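Local coordinates for protein fervidolysin (Fervidobacterium pennivorans, PDB 1R6V) that cleaves keratin into peptides as a calcium-binding, subtilisin-like serine protease, allowing its bacterium to grow on native feathers, at residues 133-136 and 137-140; 231-235 and 236-240; 247-250 and 251-255; 254-258 and 259-263; 389-392 and 393-397. The protein carries 1 engineered substitution. All blocks are in the same frame, centred on the assembly; numbering follows the deposited sequence.

Overall arrangement
All five contacts are local and lie in the subtilisin-like catalytic part of the chain. Contacts 3 and 4 lie on the same helix, 246-258, and share Ile254 and Trp255: contact 3 is its buried body, built of regular backbone bonds and aliphatic packing, and contact 4 is its partly buried C-terminal end, closed by a Schellman motif, an aromatic stack and a water. Contact 5, also buried and apolar, belongs to helix 380-397 and meets contact 4 where Val263 packs on Val391. Contact 2, at the surface, relies on a carboxylate cap, and its Ile231 reaches Val249 of contact 3. Contact 1 is a buried helix start, its centre about 18 Å from that of contact 5.

Contact 1: residues 133-136 and 137-140; sequences NELW and GLEA
The indole of Trp136 folds back over its own backbone, so that the amide N of Gly137 lies over one face of the ring, 3.1 Å from CG. A first torsion of 79° does this: it sets CG between the backbone N and the carbonyl carbon, the crowded position, and swings the six-membered part of the ring forward along the new helix. There CZ3 comes within 4.0 Å of Ala140 CB, one turn on, meeting the methyl obliquely. The same two residues are joined through the backbone, Ala140 N donating to Trp136 O at 2.9 Å and 157°. NE1 of the indole is held by Val345 O, and Phe326 touches both Trp136 and Ala140. Were Trp136 an alanine, Val345 O would probably lose this donor and a gap would open beside Ala140 and Phe326, where the indole had lain. Just before, Leu135 is the N-cap residue and the centre of an inverse gamma turn, closed by a weak bond from Trp136 N to Glu134 O. Its carbonyl accepts a weak bond from Leu138 N (3.2 Å). The two leucine side chains lie side by side and point the same way, with Leu135 CD1 3.6 Å from Leu138 CD1. Glu139 turns from this apolar side to a salt bridge with Arg125. The side chain of Leu135 comes within about 4 Å of that of Ile217, a calcium ligand, so this gamma turn leading into helix 136-140 forms part of the surroundings of the calcium site in the subtilase domain.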
# COMPACT_ATOMS: atom_id res chain seq x y z
N ASN A 133 -14.83 19.72 -30.79
CA ASN A 133 -13.72 20.66 -31.02
C ASN A 133 -12.92 20.96 -29.77
O ASN A 133 -11.75 21.35 -29.85
CB ASN A 133 -14.24 21.98 -31.61
CG ASN A 133 -15.06 22.78 -30.61
OD1 ASN A 133 -16.15 22.37 -30.21
ND2 ASN A 133 -14.53 23.93 -30.20
N GLU A 134 -13.53 20.80 -28.61
CA GLU A 134 -12.82 21.09 -27.38
C GLU A 134 -12.09 19.91 -26.75
O GLU A 134 -11.35 20.10 -25.79
CB GLU A 134 -13.78 21.70 -26.37
CG GLU A 134 -14.19 23.09 -26.79
CD GLU A 134 -14.73 23.88 -25.64
OE1 GLU A 134 -15.89 23.62 -25.26
OE2 GLU A 134 -14.00 24.76 -25.13
N LEU A 135 -12.29 18.72 -27.29
CA LEU A 135 -11.65 17.53 -26.73
C LEU A 135 -10.23 17.29 -27.25
O LEU A 135 -9.96 16.30 -27.93
CB LEU A 135 -12.53 16.31 -27.00
CG LEU A 135 -13.96 16.47 -26.44
CD1 LEU A 135 -14.79 15.23 -26.77
CD2 LEU A 135 -13.89 16.71 -24.94
N TRP A 136 -9.33 18.20 -26.90
CA TRP A 136 -7.95 18.10 -27.35
C TRP A 136 -7.24 16.84 -26.85
O TRP A 136 -6.34 16.32 -27.51
CB TRP A 136 -7.15 19.34 -26.92
CG TRP A 136 -6.71 19.33 -25.48
CD1 TRP A 136 -7.39 19.81 -24.40
CD2 TRP A 136 -5.46 18.84 -24.99
NE1 TRP A 136 -6.64 19.65 -23.26
CE2 TRP A 136 -5.45 19.06 -23.59
CE3 TRP A 136 -4.35 18.24 -25.59
CZ2 TRP A 136 -4.38 18.69 -22.79
CZ3 TRP A 136 -3.27 17.87 -24.79
CH2 TRP A 136 -3.30 18.10 -23.40
N GLY A 137 -7.67 16.35 -25.69
CA GLY A 137 -7.06 15.16 -25.13
C GLY A 137 -7.28 13.94 -26.01
O GLY A 137 -6.40 13.10 -26.15
N LEU A 138 -8.46 13.83 -26.61
CA LEU A 138 -8.73 12.69 -27.49
C LEU A 138 -7.83 12.79 -28.71
O LEU A 138 -7.30 11.78 -29.19
CB LEU A 138 -10.19 12.68 -27.93
CG LEU A 138 -11.21 12.49 -26.81
CD1 LEU A 138 -12.61 12.39 -27.43
CD2 LEU A 138 -10.88 11.22 -26.01
N GLU A 139 -7.66 13.99 -29.23
CA GLU A 139 -6.80 14.15 -30.40
C GLU A 139 -5.36 13.77 -30.03
O GLU A 139 -4.67 13.08 -30.78
CB GLU A 139 -6.80 15.59 -30.92
CG GLU A 139 -6.15 15.69 -32.29
CD GLU A 139 -5.83 17.12 -32.72
OE1 GLU A 139 -6.44 18.06 -32.18
OE2 GLU A 139 -4.97 17.30 -33.62
N ALA A 140 -4.91 14.21 -28.87
CA ALA A 140 -3.56 13.93 -28.44
C ALA A 140 -3.25 12.44 -28.31
O ALA A 140 -2.14 12.02 -28.61
CB ALA A 140 -3.26 14.63 -27.14

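Contact 2: residues 231-235 and 236-240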
# COMPACT_ATOMS: atom_id res chain seq x y z
N ILE A 231 -15.66 5.68 -2.61
CA ILE A 231 -14.71 5.62 -1.52
C ILE A 231 -14.48 6.97 -0.84
O ILE A 231 -13.82 7.03 0.20
CB ILE A 231 -13.38 4.94 -1.93
CG1 ILE A 231 -12.64 5.76 -3.01
CG2 ILE A 231 -13.68 3.53 -2.42
CD1 ILE A 231 -11.11 5.52 -2.97
N PHE A 232 -15.01 8.03 -1.45
CA PHE A 232 -15.02 9.37 -0.87
C PHE A 232 -16.50 9.66 -0.86
O PHE A 232 -17.11 9.98 -1.88
CB PHE A 232 -14.21 10.39 -1.67
CG PHE A 232 -12.76 10.30 -1.39
CD1 PHE A 232 -11.95 9.44 -2.13
CD2 PHE A 232 -12.20 10.96 -0.29
CE1 PHE A 232 -10.62 9.23 -1.79
CE2 PHE A 232 -10.87 10.75 0.07
CZ PHE A 232 -10.07 9.89 -0.69
N ASP A 233 -17.07 9.48 0.32
CA ASP A 233 -18.50 9.63 0.56
C ASP A 233 -18.79 11.01 1.17
O ASP A 233 -17.92 11.89 1.16
CB ASP A 233 -18.92 8.49 1.50
CG ASP A 233 -20.36 8.04 1.30
OD1 ASP A 233 -21.26 8.90 1.43
OD2 ASP A 233 -20.59 6.85 1.02
N ASP A 234 -20.00 11.19 1.69
CA ASP A 234 -20.39 12.46 2.30
C ASP A 234 -19.74 12.57 3.68
O ASP A 234 -20.07 11.79 4.58
CB ASP A 234 -21.91 12.53 2.46
CG ASP A 234 -22.39 13.90 2.91
OD1 ASP A 234 -21.61 14.64 3.54
OD2 ASP A 234 -23.57 14.22 2.65
N PRO A 235 -18.82 13.53 3.88
CA PRO A 235 -18.17 13.66 5.19
C PRO A 235 -19.14 13.86 6.35
O PRO A 235 -18.78 13.65 7.50
CB PRO A 235 -17.23 14.84 5.00
CG PRO A 235 -17.87 15.63 3.92
CD PRO A 235 -18.34 14.57 2.96
N ALA A 236 -20.37 14.27 6.05
CA ALA A 236 -21.36 14.48 7.08
C ALA A 236 -21.87 13.13 7.56
O ALA A 236 -22.37 13.00 8.68
CB ALA A 236 -22.51 15.33 6.54
N LEU A 237 -21.74 12.12 6.71
CA LEU A 237 -22.18 10.77 7.05
C LEU A 237 -21.07 9.85 7.52
O LEU A 237 -21.30 9.00 8.37
CB LEU A 237 -22.88 10.12 5.85
CG LEU A 237 -24.22 10.72 5.47
CD1 LEU A 237 -24.73 10.09 4.18
CD2 LEU A 237 -25.20 10.50 6.62
N VAL A 238 -19.86 10.02 6.97
CA VAL A 238 -18.74 9.17 7.37
C VAL A 238 -17.63 9.89 8.11
O VAL A 238 -16.64 9.28 8.50
CB VAL A 238 -18.12 8.46 6.15
CG1 VAL A 238 -19.19 7.62 5.44
CG2 VAL A 238 -17.52 9.48 5.20
N GLY A 239 -17.80 11.20 8.30
CA GLY A 239 -16.80 11.98 9.01
C GLY A 239 -15.53 12.29 8.24
O GLY A 239 -15.40 11.97 7.06
N GLY A 240 -14.59 12.93 8.93
CA GLY A 240 -13.32 13.29 8.32
C GLY A 240 -13.50 14.01 6.99
O GLY A 240 -14.30 14.94 6.89
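Asp234 is the N-cap of the short helix 235-238: its OD1 makes the capping bond with Ala236 N, and its carbonyl O takes the first main-chain bonds of the helix. The OD1 bond measures 2.8 Å and 161°, the donor standing above the carboxylate plane; with CG anti to the backbone N (chi1 -172°), the carboxylate can reach forward to that amide. The carbonyl O is gripped twice, by Leu237 N at 2.7 Å from well above the carbonyl plane and by Val238 N at 3.0 Å within that plane. Asp234 N in turn donates to Asp233 OD1 (2.6 Å), on the lone pair turned away from OD2, while OD2 is in a salt bridge with Arg181; one buried carboxylate thus positions the capping residue. At the far end a weak bond runs from Gly239 N to Pro235 O, and the chain leaves the helix there with positive phi. Between the two segments the packing is light: Val238 CG1 rests 4.0 Å from Asp233 CB and Leu237 CD1 4.1 Å from Asp234 CB. Ahead of the cap, Ile231 and Phe232 share backbone bonds with Asp162, the inferred charge-relay aspartate. The whole is an aspartate N-cap, its OD1 bond closing an Asx turn, on a one-turn surface helix after strand 225-230 of the subtilase fold.

Contact 3: residues 247-250 and 251-255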
# COMPACT_ATOMS: atom_id res chain seq x y z
N ASP A 247 -10.21 -0.22 4.97
CA ASP A 247 -11.00 -1.44 5.01
C ASP A 247 -12.20 -1.37 4.06
O ASP A 247 -12.44 -2.33 3.33
CB ASP A 247 -11.46 -1.75 6.47
CG ASP A 247 -12.12 -0.56 7.16
OD1 ASP A 247 -11.94 0.60 6.72
OD2 ASP A 247 -12.83 -0.79 8.18
N TYR A 248 -12.92 -0.26 4.02
CA TYR A 248 -14.06 -0.19 3.11
C TYR A 248 -13.62 -0.06 1.64
O TYR A 248 -14.31 -0.53 0.75
CB TYR A 248 -15.03 0.93 3.51
CG TYR A 248 -15.80 0.59 4.79
CD1 TYR A 248 -15.40 1.10 6.02
CD2 TYR A 248 -16.88 -0.28 4.76
CE1 TYR A 248 -16.07 0.74 7.20
CE2 TYR A 248 -17.56 -0.64 5.93
CZ TYR A 248 -17.15 -0.13 7.14
OH TYR A 248 -17.81 -0.49 8.29
N VAL A 249 -12.47 0.56 1.40
CA VAL A 249 -11.96 0.65 0.03
C VAL A 249 -11.63 -0.79 -0.43
O VAL A 249 -11.97 -1.18 -1.55
CB VAL A 249 -10.69 1.52 -0.07
CG1 VAL A 249 -10.06 1.37 -1.47
CG2 VAL A 249 -11.06 3.00 0.18
N ALA A 250 -10.97 -1.57 0.42
CA ALA A 250 -10.67 -2.95 0.08
C ALA A 250 -11.97 -3.70 -0.26
O ALA A 250 -12.04 -4.46 -1.24
CB ALA A 250 -9.92 -3.66 1.24
N ALA A 251 -13.01 -3.48 0.54
CA ALA A 251 -14.31 -4.12 0.27
C ALA A 251 -14.82 -3.70 -1.10
O ALA A 251 -15.35 -4.52 -1.84
CB ALA A 251 -15.33 -3.73 1.34
N GLY A 252 -14.70 -2.41 -1.43
CA GLY A 252 -15.16 -1.93 -2.72
C GLY A 252 -14.35 -2.50 -3.89
O GLY A 252 -14.91 -2.80 -4.95
N ILE A 253 -13.04 -2.64 -3.70
CA ILE A 253 -12.17 -3.19 -4.74
C ILE A 253 -12.48 -4.66 -4.95
O ILE A 253 -12.55 -5.15 -6.08
CB ILE A 253 -10.68 -3.02 -4.37
CG1 ILE A 253 -10.28 -1.55 -4.57
CG2 ILE A 253 -9.78 -3.94 -5.22
CD1 ILE A 253 -8.90 -1.21 -4.00
N ILE A 254 -12.70 -5.36 -3.84
CA ILE A 254 -13.04 -6.78 -3.94
C ILE A 254 -14.41 -6.94 -4.63
O ILE A 254 -14.59 -7.80 -5.50
CB ILE A 254 -13.10 -7.44 -2.53
CG1 ILE A 254 -11.70 -7.88 -2.07
CG2 ILE A 254 -13.94 -8.73 -2.61
CD1 ILE A 254 -10.60 -6.84 -2.11
N TRP A 255 -15.37 -6.11 -4.25
CA TRP A 255 -16.70 -6.16 -4.85
C TRP A 255 -16.59 -5.92 -6.36
O TRP A 255 -17.17 -6.66 -7.17
CB TRP A 255 -17.58 -5.07 -4.24
CG TRP A 255 -19.04 -5.18 -4.54
CD1 TRP A 255 -20.00 -5.81 -3.78
CD2 TRP A 255 -19.73 -4.63 -5.67
NE1 TRP A 255 -21.24 -5.67 -4.37
CE2 TRP A 255 -21.10 -4.95 -5.53
CE3 TRP A 255 -19.32 -3.89 -6.80
CZ2 TRP A 255 -22.06 -4.55 -6.48
CZ3 TRP A 255 -20.28 -3.49 -7.74
CH2 TRP A 255 -21.63 -3.83 -7.57
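Val249 and Ile253 meet one turn apart on helix 246-258, the helix that joins strands 225-230 and 263-269 in a beta-alpha-beta crossover of the subtilase fold; both strands run parallel to strand 157-162, which lies between them. The two side chains cross obliquely, and CG1 of Val249 comes to 3.8 Å from CD1 of Ile253. The valine branch is placed by its torsion: with CG1 anti to the backbone N (chi1 170°), it leans along the helix toward the isoleucine. Both residues face the interior. Val249 packs on Ile231, Trp268 and Met277, and Ile253 on Met264, His266 and Phe281, so the pair is wedged between the central sheet and helix 275-286. Further round the helix the residues are small: Ala250 lies against Ala280 of helix 275-286 and against Leu59, which also touches Ala251. Leu59 belongs to strand 54-59, within the inferred propeptide, and Asp247 OD2 forms a salt bridge with Lys33 of the same region; such packing of a propeptide sheet against helices of the catalytic domain recalls the propeptides of other subtilisins. Beneath the side chains, regular backbone bonds fix the register. Ala251 N donates to Asp247 O at 3.1 Å, Gly252 N to Tyr248 O at 2.9 Å, and Ile254 N to Ala250 O at 2.8 Å and 162°. At the first turn, OD1 of Asp247 takes a weak bond from the amide of the next residue, Tyr248 N. Under the aliphatic pair itself, Ile253 N reaches Val249 O at 2.8 Å, approaching nearly along the C=O axis.

Contact 4: residues 254-258 and 259-263; sequences IWATD and HGAKV
His259, where helix 246-258 gives way to loop, lays its imidazole in a face-to-face stack on the indole of Trp255, which also stacks with Tyr180. The planes are 9° apart, and the centroid of the six-membered ring lies 3.9 Å from that of the imidazole; CD2 of His259 stands over the centre of the indole. With CG anti to its own carbonyl carbon (chi1 -73°), the imidazole is turned back along the helix to its partner. The backbone joins the same two residues, His259 N donating to Trp255 O at 2.9 Å. Gly260 follows with positive phi as the C-prime residue of a Schellman motif: its N bonds to Thr257 O from well above the carbonyl plane, and Ala261 N closes the turn on Ala256 O at 2.9 Å. Ala261 CB also packs 4.1 Å from Ala256 CB, both methyls touching Ala159 of strand 157-162. Next, a water donates to Thr257 O (2.8 Å) and Ala261 O (2.6 Å) and accepts a weak bond from Lys262 NZ, before Val263 enters strand 263-269. The carbonyl-rich helix end and the indole face would probably be hospitable to a positive charge on His259, should it be protonated.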
# COMPACT_ATOMS: atom_id res chain seq x y z
N ILE A 254 -12.70 -5.36 -3.84
CA ILE A 254 -13.04 -6.78 -3.94
C ILE A 254 -14.41 -6.94 -4.63
O ILE A 254 -14.59 -7.80 -5.50
CB ILE A 254 -13.10 -7.44 -2.53
CG1 ILE A 254 -11.70 -7.88 -2.07
CG2 ILE A 254 -13.94 -8.73 -2.61
CD1 ILE A 254 -10.60 -6.84 -2.11
N TRP A 255 -15.37 -6.11 -4.25
CA TRP A 255 -16.70 -6.16 -4.85
C TRP A 255 -16.59 -5.92 -6.36
O TRP A 255 -17.17 -6.66 -7.17
CB TRP A 255 -17.58 -5.07 -4.24
CG TRP A 255 -19.04 -5.18 -4.54
CD1 TRP A 255 -20.00 -5.81 -3.78
CD2 TRP A 255 -19.73 -4.63 -5.67
NE1 TRP A 255 -21.24 -5.67 -4.37
CE2 TRP A 255 -21.10 -4.95 -5.53
CE3 TRP A 255 -19.32 -3.89 -6.80
CZ2 TRP A 255 -22.06 -4.55 -6.48
CZ3 TRP A 255 -20.28 -3.49 -7.74
CH2 TRP A 255 -21.63 -3.83 -7.57
N ALA A 256 -15.85 -4.89 -6.75
CA ALA A 256 -15.71 -4.56 -8.17
C ALA A 256 -15.07 -5.71 -8.96
O ALA A 256 -15.47 -6.01 -10.09
CB ALA A 256 -14.87 -3.30 -8.34
N THR A 257 -14.05 -6.31 -8.37
CA THR A 257 -13.36 -7.44 -9.00
C THR A 257 -14.32 -8.62 -9.16
O THR A 257 -14.42 -9.23 -10.23
CB THR A 257 -12.17 -7.90 -8.15
OG1 THR A 257 -11.22 -6.83 -8.04
CG2 THR A 257 -11.49 -9.13 -8.78
N ASP A 258 -15.02 -8.92 -8.08
CA ASP A 258 -15.96 -10.04 -8.07
C ASP A 258 -17.13 -9.82 -9.01
O ASP A 258 -17.73 -10.79 -9.49
CB ASP A 258 -16.52 -10.27 -6.66
CG ASP A 258 -15.51 -10.88 -5.72
OD1 ASP A 258 -14.42 -11.30 -6.17
OD2 ASP A 258 -15.82 -10.96 -4.51
N HIS A 259 -17.46 -8.56 -9.29
CA HIS A 259 -18.57 -8.25 -10.16
C HIS A 259 -18.16 -7.90 -11.58
O HIS A 259 -18.93 -7.28 -12.32
CB HIS A 259 -19.41 -7.13 -9.55
CG HIS A 259 -20.24 -7.58 -8.38
ND1 HIS A 259 -21.60 -7.78 -8.47
CD2 HIS A 259 -19.87 -7.99 -7.14
CE1 HIS A 259 -22.04 -8.31 -7.34
NE2 HIS A 259 -21.01 -8.44 -6.52
N GLY A 260 -16.95 -8.29 -11.97
CA GLY A 260 -16.54 -8.10 -13.34
C GLY A 260 -15.74 -6.92 -13.85
O GLY A 260 -15.48 -6.88 -15.06
N ALA A 261 -15.36 -5.97 -13.00
CA ALA A 261 -14.55 -4.85 -13.49
C ALA A 261 -13.22 -5.39 -14.03
O ALA A 261 -12.61 -6.25 -13.40
CB ALA A 261 -14.29 -3.83 -12.36
N LYS A 262 -12.78 -4.91 -15.19
CA LYS A 262 -11.50 -5.37 -15.75
C LYS A 262 -10.41 -4.31 -15.64
O LYS A 262 -9.24 -4.59 -15.86
CB LYS A 262 -11.67 -5.81 -17.21
CG LYS A 262 -12.52 -7.06 -17.36
CD LYS A 262 -12.02 -8.17 -16.48
CE LYS A 262 -12.99 -9.36 -16.50
NZ LYS A 262 -12.57 -10.40 -15.53
N VAL A 263 -10.81 -3.08 -15.32
CA VAL A 263 -9.83 -2.02 -15.10
C VAL A 263 -10.47 -1.05 -14.10
O VAL A 263 -11.70 -0.90 -14.08
CB VAL A 263 -9.43 -1.28 -16.43
CG1 VAL A 263 -10.67 -0.76 -17.15
CG2 VAL A 263 -8.45 -0.15 -16.13
O HOH W 1 -13.14 -8.73 -12.69

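Contact 5: residues 389-392 and 393-397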
# COMPACT_ATOMS: atom_id res chain seq x y z
N GLY A 389 -9.33 4.76 -20.00
CA GLY A 389 -10.12 4.61 -21.21
C GLY A 389 -9.35 3.86 -22.29
O GLY A 389 -9.89 3.01 -23.00
N VAL A 390 -8.06 4.16 -22.43
CA VAL A 390 -7.24 3.47 -23.41
C VAL A 390 -7.18 1.99 -23.05
O VAL A 390 -7.31 1.13 -23.91
CB VAL A 390 -5.81 4.07 -23.47
CG1 VAL A 390 -4.89 3.16 -24.30
CG2 VAL A 390 -5.87 5.46 -24.11
N VAL A 391 -6.98 1.68 -21.77
CA VAL A 391 -6.94 0.28 -21.34
C VAL A 391 -8.25 -0.44 -21.68
O VAL A 391 -8.24 -1.59 -22.13
CB VAL A 391 -6.68 0.17 -19.80
CG1 VAL A 391 -6.79 -1.31 -19.33
CG2 VAL A 391 -5.27 0.68 -19.48
N ALA A 392 -9.38 0.22 -21.44
CA ALA A 392 -10.66 -0.41 -21.75
C ALA A 392 -10.78 -0.77 -23.23
O ALA A 392 -11.30 -1.84 -23.56
CB ALA A 392 -11.82 0.51 -21.32
N VAL A 393 -10.32 0.12 -24.10
CA VAL A 393 -10.37 -0.14 -25.55
C VAL A 393 -9.44 -1.32 -25.87
O VAL A 393 -9.80 -2.24 -26.62
CB VAL A 393 -9.98 1.15 -26.37
CG1 VAL A 393 -9.95 0.85 -27.88
CG2 VAL A 393 -11.03 2.25 -26.11
N LEU A 394 -8.25 -1.33 -25.28
CA LEU A 394 -7.30 -2.42 -25.52
C LEU A 394 -7.82 -3.77 -25.05
O LEU A 394 -7.55 -4.79 -25.69
CB LEU A 394 -5.96 -2.14 -24.82
CG LEU A 394 -5.19 -0.91 -25.31
CD1 LEU A 394 -3.95 -0.71 -24.45
CD2 LEU A 394 -4.78 -1.09 -26.78
N LEU A 395 -8.54 -3.78 -23.94
CA LEU A 395 -9.05 -5.05 -23.41
C LEU A 395 -10.09 -5.66 -24.33
O LEU A 395 -10.33 -6.86 -24.28
CB LEU A 395 -9.59 -4.87 -21.99
CG LEU A 395 -8.45 -4.66 -20.98
CD1 LEU A 395 -9.04 -4.30 -19.63
CD2 LEU A 395 -7.59 -5.93 -20.88
N GLN A 396 -10.71 -4.84 -25.18
CA GLN A 396 -11.67 -5.38 -26.13
C GLN A 396 -10.89 -6.11 -27.22
O GLN A 396 -11.26 -7.22 -27.63
CB GLN A 396 -12.49 -4.28 -26.81
CG GLN A 396 -13.41 -4.83 -27.89
CD GLN A 396 -14.20 -3.76 -28.60
OE1 GLN A 396 -14.31 -2.63 -28.11
NE2 GLN A 396 -14.76 -4.09 -29.76
N LYS A 397 -9.81 -5.50 -27.69
CA LYS A 397 -9.02 -6.11 -28.75
C LYS A 397 -8.12 -7.26 -28.31
O LYS A 397 -7.87 -8.18 -29.09
CB LYS A 397 -8.17 -5.06 -29.46
CG LYS A 397 -7.36 -5.65 -30.62
CD LYS A 397 -6.74 -4.59 -31.51
CE LYS A 397 -6.00 -5.23 -32.69
NZ LYS A 397 -5.39 -4.22 -33.60
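Residues 389-395 are wound as regular alpha-helix, each carbonyl of residues 389-391 taking the amide four residues on. Val393 N donates to Gly389 O at 3.1 Å, Leu394 N to Val390 O at 3.0 Å and 164°, and Leu395 N to Val391 O at 2.9 Å. The next bond, from Gln396 N to Ala392 O, stretches to 3.5 Å and is weak; Gln396 N also makes a 3-10-type bond to Val393 O, three residues back, at 3.1 Å, as the helix nears its end. This is the last part of helix 380-397, which near its start carries Ser381, the inferred charge-relay serine, an arrangement familiar from subtilisins. Two valine-leucine pairs line its flank. Val390 and Leu394 lie side by side and point the same way, CG1 of the valine 4.0 Å from CD1 of the leucine; one residue later Val391 CG1 stands 3.8 Å from Leu395 CD1 in the same manner. In both valines CG1 is anti to the backbone N (169° and 174°), which leans that methyl forward along the helix to its leucine. Leu394 also packs on Leu410, Ala436 and Leu437, joining helices 403-413 and 433-438 to this one, whereas Leu395 and Val391 rest on Ile406. Cutting Leu394 back to an alanine is likely to open a gap among these helices and take from Val390 CG1 and Leu410 the leucine methyls they pack on. Val393 shares Leu433 with Val390 and also packs on Ala151 and Ala221; beyond it the amide oxygen of Gln396 accepts from the backbone N of Ser152, Gly153 and Thr154.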